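PDB 5ODK: single-stranded DNA-binding protein from Enterobacter phage Enc34, which probably binds single-stranded DNA through an OB-fold domain during phage DNA replication. Local coordinates for residues S20-P33 with I139-P151. Residues are numbered along the deposited sequence; the frame is centred on the assembly and turned at random.
Sequences SGHIKVSNVRCSYP and IYGGCWVSSVIRP. With PO4 (phosphate ion), chain D.
Ser20 O accepts a bent hydrogen bond from Arg150 NH1 (2.8 Å, 135° at the hydrogen). The other terminal nitrogen, Arg150 NH2, bonds O1 of a phosphate ion at 2.8 Å, near the guanidinium plane. Arg150 CD sits over the face of the His22 ring, a CH-pi contact, and Ser20 OG is hydrogen-bonded to His22 ND1. A bend at chi3 turns the guanidinium of Arg150 back toward Ser20. Ile23 and Val25 form antiparallel hydrogen-bonded pairs with Ile149 and Ser147. Ile23 and Val25 point to the face where helix 61-76 packs on them. Lys24 pairs with Val148 on the other face, and its extended chain passes Ser146 CB. At Asn27 and Val28 the register slips by one against Val145, a G1 beta bulge. Ser146 OG accepts the Asn27 N-H here (3.1 Å). The Asn27 side chain is held by Asn14 and Arg172. Val28 CG2 meets Val145 CG2 at 3.8 Å, both residues buried. Arg29 CB and CG cover one face of Trp144, with Arg29 CB 3.8 Å from the centroid of the Trp144 six-membered ring. The guanidinium lies beyond that face, its plane 8° from the indole's. Arg29 NE gives a straight bond to Gly142 O (2.8 Å, 169°). Trp144 NE1 bonds Asp175, and Arg29 NH2 bonds Glu176 O. Cys30 bonds through its backbone to Cys143 O and Gly142 N, and Cys30 SG lies 3.9 Å from Cys143 SG, too far for a disulfide. Pro33 CG packs on Ile139 O and Gly141. The bulged ladder thus lets one OB-fold strand pair with both arms of a bent chain. Arg150 binds an anion, probably from the crystallisation liquor, at most consistent with a phosphate-binding role.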
loop_
_atom_site.group_PDB
_atom_site.type_symbol
_atom_site.label_atom_id
_atom_site.label_comp_id
_atom_site.label_asym_id
_atom_site.label_seq_id
_atom_site.Cartn_x
_atom_site.Cartn_y
_atom_site.Cartn_z
ATOM N N SER A 20 4.764 10.757 -11.673
ATOM C CA SER A 20 5.506 9.550 -11.913
ATOM C C SER A 20 4.685 8.260 -11.706
ATOM O O SER A 20 5.207 7.151 -11.845
ATOM C CB SER A 20 6.687 9.563 -10.940
ATOM O OG SER A 20 6.198 9.772 -9.616
ATOM N N GLY A 21 3.410 8.390 -11.356
ATOM C CA GLY A 21 2.522 7.250 -11.149
ATOM C C GLY A 21 2.453 6.730 -9.738
ATOM O O GLY A 21 1.652 5.859 -9.427
ATOM N N HIS A 22 3.321 7.246 -8.849
ATOM C CA HIS A 22 3.193 6.944 -7.442
ATOM C C HIS A 22 1.845 7.367 -6.902
ATOM O O HIS A 22 1.251 8.328 -7.432
ATOM C CB HIS A 22 4.299 7.645 -6.637
ATOM C CG HIS A 22 5.673 7.168 -6.956
ATOM N ND1 HIS A 22 6.376 7.622 -8.038
ATOM C CD2 HIS A 22 6.490 6.295 -6.305
ATOM C CE1 HIS A 22 7.578 7.068 -8.039
ATOM N NE2 HIS A 22 7.657 6.228 -7.014
ATOM N N ILE A 23 1.385 6.646 -5.899
ATOM C CA ILE A 23 0.110 6.899 -5.262
ATOM C C ILE A 23 0.347 6.949 -3.760
ATOM O O ILE A 23 0.836 5.969 -3.173
ATOM C CB ILE A 23 -0.911 5.780 -5.587
ATOM C CG1 ILE A 23 -1.025 5.582 -7.099
ATOM C CG2 ILE A 23 -2.265 6.099 -4.955
ATOM C CD1 ILE A 23 -1.777 4.327 -7.474
ATOM N N LYS A 24 -0.057 8.043 -3.121
ATOM C CA LYS A 24 -0.100 8.117 -1.654
ATOM C C LYS A 24 -1.511 7.784 -1.195
ATOM O O LYS A 24 -2.460 8.403 -1.682
ATOM C CB LYS A 24 0.306 9.498 -1.128
ATOM C CG LYS A 24 0.330 9.601 0.392
ATOM C CD LYS A 24 0.791 10.982 0.835
ATOM C CE LYS A 24 0.812 11.145 2.329
ATOM N NZ LYS A 24 1.344 12.507 2.661
ATOM N N VAL A 25 -1.644 6.797 -0.320
ATOM C CA VAL A 25 -2.875 6.496 0.392
ATOM C C VAL A 25 -2.682 6.950 1.816
ATOM O O VAL A 25 -1.744 6.515 2.499
ATOM C CB VAL A 25 -3.328 5.043 0.289
ATOM C CG1 VAL A 25 -3.725 4.727 -1.146
ATOM C CG2 VAL A 25 -2.356 4.051 0.867
ATOM N N SER A 26 -3.516 7.883 2.257
ATOM C CA SER A 26 -3.336 8.536 3.549
ATOM C C SER A 26 -4.344 8.045 4.552
ATOM O O SER A 26 -5.514 7.817 4.200
ATOM C CB SER A 26 -3.398 10.039 3.418
ATOM O OG SER A 26 -2.457 10.504 2.457
ATOM N N ASN A 27 -3.915 7.911 5.807
ATOM C CA ASN A 27 -4.823 7.595 6.904
ATOM C C ASN A 27 -5.542 6.269 6.690
ATOM O O ASN A 27 -6.772 6.185 6.559
ATOM C CB ASN A 27 -5.763 8.772 7.120
ATOM C CG ASN A 27 -5.011 10.066 7.314
ATOM O OD1 ASN A 27 -4.116 10.129 8.196
ATOM N ND2 ASN A 27 -5.293 11.070 6.476
ATOM N N VAL A 28 -4.722 5.234 6.671
ATOM C CA VAL A 28 -5.163 3.842 6.506
ATOM C C VAL A 28 -4.619 3.036 7.680
ATOM O O VAL A 28 -3.607 3.432 8.286
ATOM C CB VAL A 28 -4.733 3.261 5.160
ATOM C CG1 VAL A 28 -5.375 4.058 4.036
ATOM C CG2 VAL A 28 -3.217 3.224 5.019
ATOM N N ARG A 29 -5.269 1.924 8.005
ATOM C CA ARG A 29 -4.805 1.134 9.135
ATOM C C ARG A 29 -3.905 0.031 8.627
ATOM O O ARG A 29 -4.204 -0.643 7.664
ATOM C CB ARG A 29 -5.999 0.575 9.926
ATOM C CG ARG A 29 -5.719 0.188 11.357
ATOM C CD ARG A 29 -7.012 -0.052 12.121
ATOM N NE ARG A 29 -6.705 -0.390 13.487
ATOM C CZ ARG A 29 -7.575 -0.858 14.345
ATOM N NH1 ARG A 29 -8.843 -1.043 14.000
ATOM N NH2 ARG A 29 -7.170 -1.163 15.559
ATOM N N CYS A 30 -2.773 -0.174 9.271
ATOM C CA CYS A 30 -1.912 -1.204 8.774
ATOM C C CYS A 30 -2.091 -2.537 9.470
ATOM O O CYS A 30 -2.578 -2.639 10.599
ATOM C CB CYS A 30 -0.458 -0.818 8.785
ATOM S SG CYS A 30 0.354 -1.024 10.324
ATOM N N SER A 31 -1.646 -3.558 8.753
ATOM C CA SER A 31 -1.748 -4.930 9.172
ATOM C C SER A 31 -0.496 -5.668 8.648
ATOM O O SER A 31 0.046 -5.344 7.598
ATOM C CB SER A 31 -3.041 -5.435 8.547
ATOM O OG SER A 31 -3.219 -6.783 8.765
ATOM N N TYR A 32 -0.036 -6.657 9.410
ATOM C CA TYR A 32 1.073 -7.510 8.990
ATOM C C TYR A 32 2.289 -6.724 8.491
ATOM O O TYR A 32 2.870 -7.043 7.460
ATOM C CB TYR A 32 0.619 -8.528 7.937
ATOM C CG TYR A 32 -0.542 -9.367 8.355
ATOM C CD1 TYR A 32 -0.419 -10.284 9.376
ATOM C CD2 TYR A 32 -1.767 -9.263 7.706
ATOM C CE1 TYR A 32 -1.486 -11.076 9.761
ATOM C CE2 TYR A 32 -2.837 -10.044 8.088
ATOM C CZ TYR A 32 -2.693 -10.941 9.125
ATOM O OH TYR A 32 -3.735 -11.754 9.528
ATOM N N PRO A 33 2.738 -5.706 9.264
ATOM C CA PRO A 33 3.927 -4.992 8.812
ATOM C C PRO A 33 5.197 -5.841 8.875
ATOM O O PRO A 33 5.437 -6.527 9.889
ATOM C CB PRO A 33 4.049 -3.829 9.786
ATOM C CG PRO A 33 3.393 -4.344 11.040
ATOM C CD PRO A 33 2.232 -5.166 10.519
ATOM N N ILE A 139 5.745 0.978 14.153
ATOM C CA ILE A 139 4.646 0.686 13.202
ATOM C C ILE A 139 4.212 -0.772 13.405
ATOM O O ILE A 139 4.747 -1.711 12.827
ATOM C CB ILE A 139 5.041 1.070 11.759
ATOM C CG1 ILE A 139 5.292 2.587 11.705
ATOM C CG2 ILE A 139 3.942 0.658 10.783
ATOM C CD1 ILE A 139 5.875 3.075 10.416
ATOM N N TYR A 140 3.211 -0.941 14.248
ATOM C CA TYR A 140 2.682 -2.241 14.601
ATOM C C TYR A 140 1.348 -2.431 13.885
ATOM O O TYR A 140 0.645 -1.455 13.620
ATOM C CB TYR A 140 2.542 -2.359 16.137
ATOM C CG TYR A 140 1.759 -1.222 16.743
ATOM C CD1 TYR A 140 2.377 -0.045 17.130
ATOM C CD2 TYR A 140 0.379 -1.287 16.853
ATOM C CE1 TYR A 140 1.658 1.035 17.587
ATOM C CE2 TYR A 140 -0.357 -0.213 17.324
ATOM C CZ TYR A 140 0.285 0.949 17.690
ATOM O OH TYR A 140 -0.426 2.012 18.134
ATOM N N GLY A 141 0.950 -3.683 13.688
ATOM C CA GLY A 141 -0.340 -3.963 13.076
ATOM C C GLY A 141 -1.430 -3.381 13.950
ATOM O O GLY A 141 -1.480 -3.656 15.160
ATOM N N GLY A 142 -2.302 -2.575 13.347
ATOM C CA GLY A 142 -3.354 -1.894 14.068
ATOM C C GLY A 142 -3.182 -0.390 14.153
ATOM O O GLY A 142 -4.144 0.315 14.408
ATOM N N CYS A 143 -1.954 0.108 14.003
ATOM C CA CYS A 143 -1.747 1.538 13.937
ATOM C C CYS A 143 -2.192 2.111 12.592
ATOM O O CYS A 143 -2.412 1.355 11.639
ATOM C CB CYS A 143 -0.322 1.961 14.321
ATOM S SG CYS A 143 0.874 1.779 12.995
ATOM N N TRP A 144 -2.291 3.435 12.525
ATOM C CA TRP A 144 -2.643 4.128 11.281
ATOM C C TRP A 144 -1.410 4.752 10.680
ATOM O O TRP A 144 -0.537 5.287 11.387
ATOM C CB TRP A 144 -3.689 5.195 11.553
ATOM C CG TRP A 144 -4.979 4.598 12.028
ATOM C CD1 TRP A 144 -5.267 4.127 13.269
ATOM C CD2 TRP A 144 -6.180 4.391 11.250
ATOM N NE1 TRP A 144 -6.536 3.620 13.317
ATOM C CE2 TRP A 144 -7.111 3.747 12.078
ATOM C CE3 TRP A 144 -6.522 4.652 9.922
ATOM C CZ2 TRP A 144 -8.395 3.388 11.635
ATOM C CZ3 TRP A 144 -7.784 4.280 9.462
ATOM C CH2 TRP A 144 -8.706 3.656 10.324
ATOM N N VAL A 145 -1.345 4.712 9.360
ATOM C CA VAL A 145 -0.221 5.158 8.550
ATOM C C VAL A 145 -0.698 5.887 7.315
ATOM O O VAL A 145 -1.887 5.851 6.972
ATOM C CB VAL A 145 0.674 3.956 8.113
ATOM C CG1 VAL A 145 1.178 3.208 9.343
ATOM C CG2 VAL A 145 -0.049 3.014 7.163
ATOM N N SER A 146 0.237 6.498 6.616
ATOM C CA SER A 146 0.081 6.893 5.232
ATOM C C SER A 146 1.196 6.251 4.459
ATOM O O SER A 146 2.292 6.067 4.978
ATOM C CB SER A 146 0.095 8.408 5.072
ATOM O OG SER A 146 -0.982 8.949 5.779
ATOM N N SER A 147 0.959 5.859 3.226
ATOM C CA SER A 147 1.949 5.077 2.490
ATOM C C SER A 147 1.985 5.469 1.038
ATOM O O SER A 147 0.917 5.737 0.440
ATOM C CB SER A 147 1.627 3.593 2.643
ATOM O OG SER A 147 2.491 2.737 1.925
ATOM N N VAL A 148 3.164 5.469 0.448
ATOM C CA VAL A 148 3.343 5.636 -0.989
ATOM C C VAL A 148 3.657 4.293 -1.616
ATOM O O VAL A 148 4.576 3.575 -1.176
ATOM C CB VAL A 148 4.412 6.690 -1.346
ATOM C CG1 VAL A 148 4.547 6.803 -2.852
ATOM C CG2 VAL A 148 4.063 8.030 -0.747
ATOM N N ILE A 149 2.856 3.983 -2.641
ATOM C CA ILE A 149 2.954 2.749 -3.385
ATOM C C ILE A 149 3.012 3.057 -4.881
ATOM O O ILE A 149 2.742 4.196 -5.300
ATOM C CB ILE A 149 1.757 1.799 -3.074
ATOM C CG1 ILE A 149 0.418 2.419 -3.515
ATOM C CG2 ILE A 149 1.722 1.451 -1.591
ATOM C CD1 ILE A 149 -0.750 1.472 -3.427
ATOM N N ARG A 150 3.356 2.068 -5.683
ATOM C CA ARG A 150 3.204 2.238 -7.132
ATOM C C ARG A 150 2.949 0.877 -7.748
ATOM O O ARG A 150 3.650 -0.078 -7.442
ATOM C CB ARG A 150 4.416 2.882 -7.785
ATOM C CG ARG A 150 4.044 3.376 -9.184
ATOM C CD ARG A 150 5.085 4.274 -9.797
ATOM N NE ARG A 150 6.283 3.529 -10.178
ATOM C CZ ARG A 150 7.298 4.059 -10.867
ATOM N NH1 ARG A 150 7.319 5.371 -11.169
ATOM N NH2 ARG A 150 8.300 3.289 -11.234
ATOM N N PRO A 151 1.952 0.785 -8.642
ATOM C CA PRO A 151 1.676 -0.525 -9.257
ATOM C C PRO A 151 2.800 -0.992 -10.191
ATOM O O PRO A 151 3.596 -0.193 -10.715
ATOM C CB PRO A 151 0.444 -0.230 -10.109
ATOM C CG PRO A 151 -0.192 0.965 -9.500
ATOM C CD PRO A 151 0.994 1.813 -9.109
HETATM P P PO4 D . 8.368 -0.475 -12.374
HETATM O O1 PO4 D . 8.295 0.441 -11.251
HETATM O O2 PO4 D . 9.190 0.292 -13.417
HETATM O O3 PO4 D . 8.997 -1.843 -12.053
HETATM O O4 PO4 D . 6.984 -0.725 -13.002
#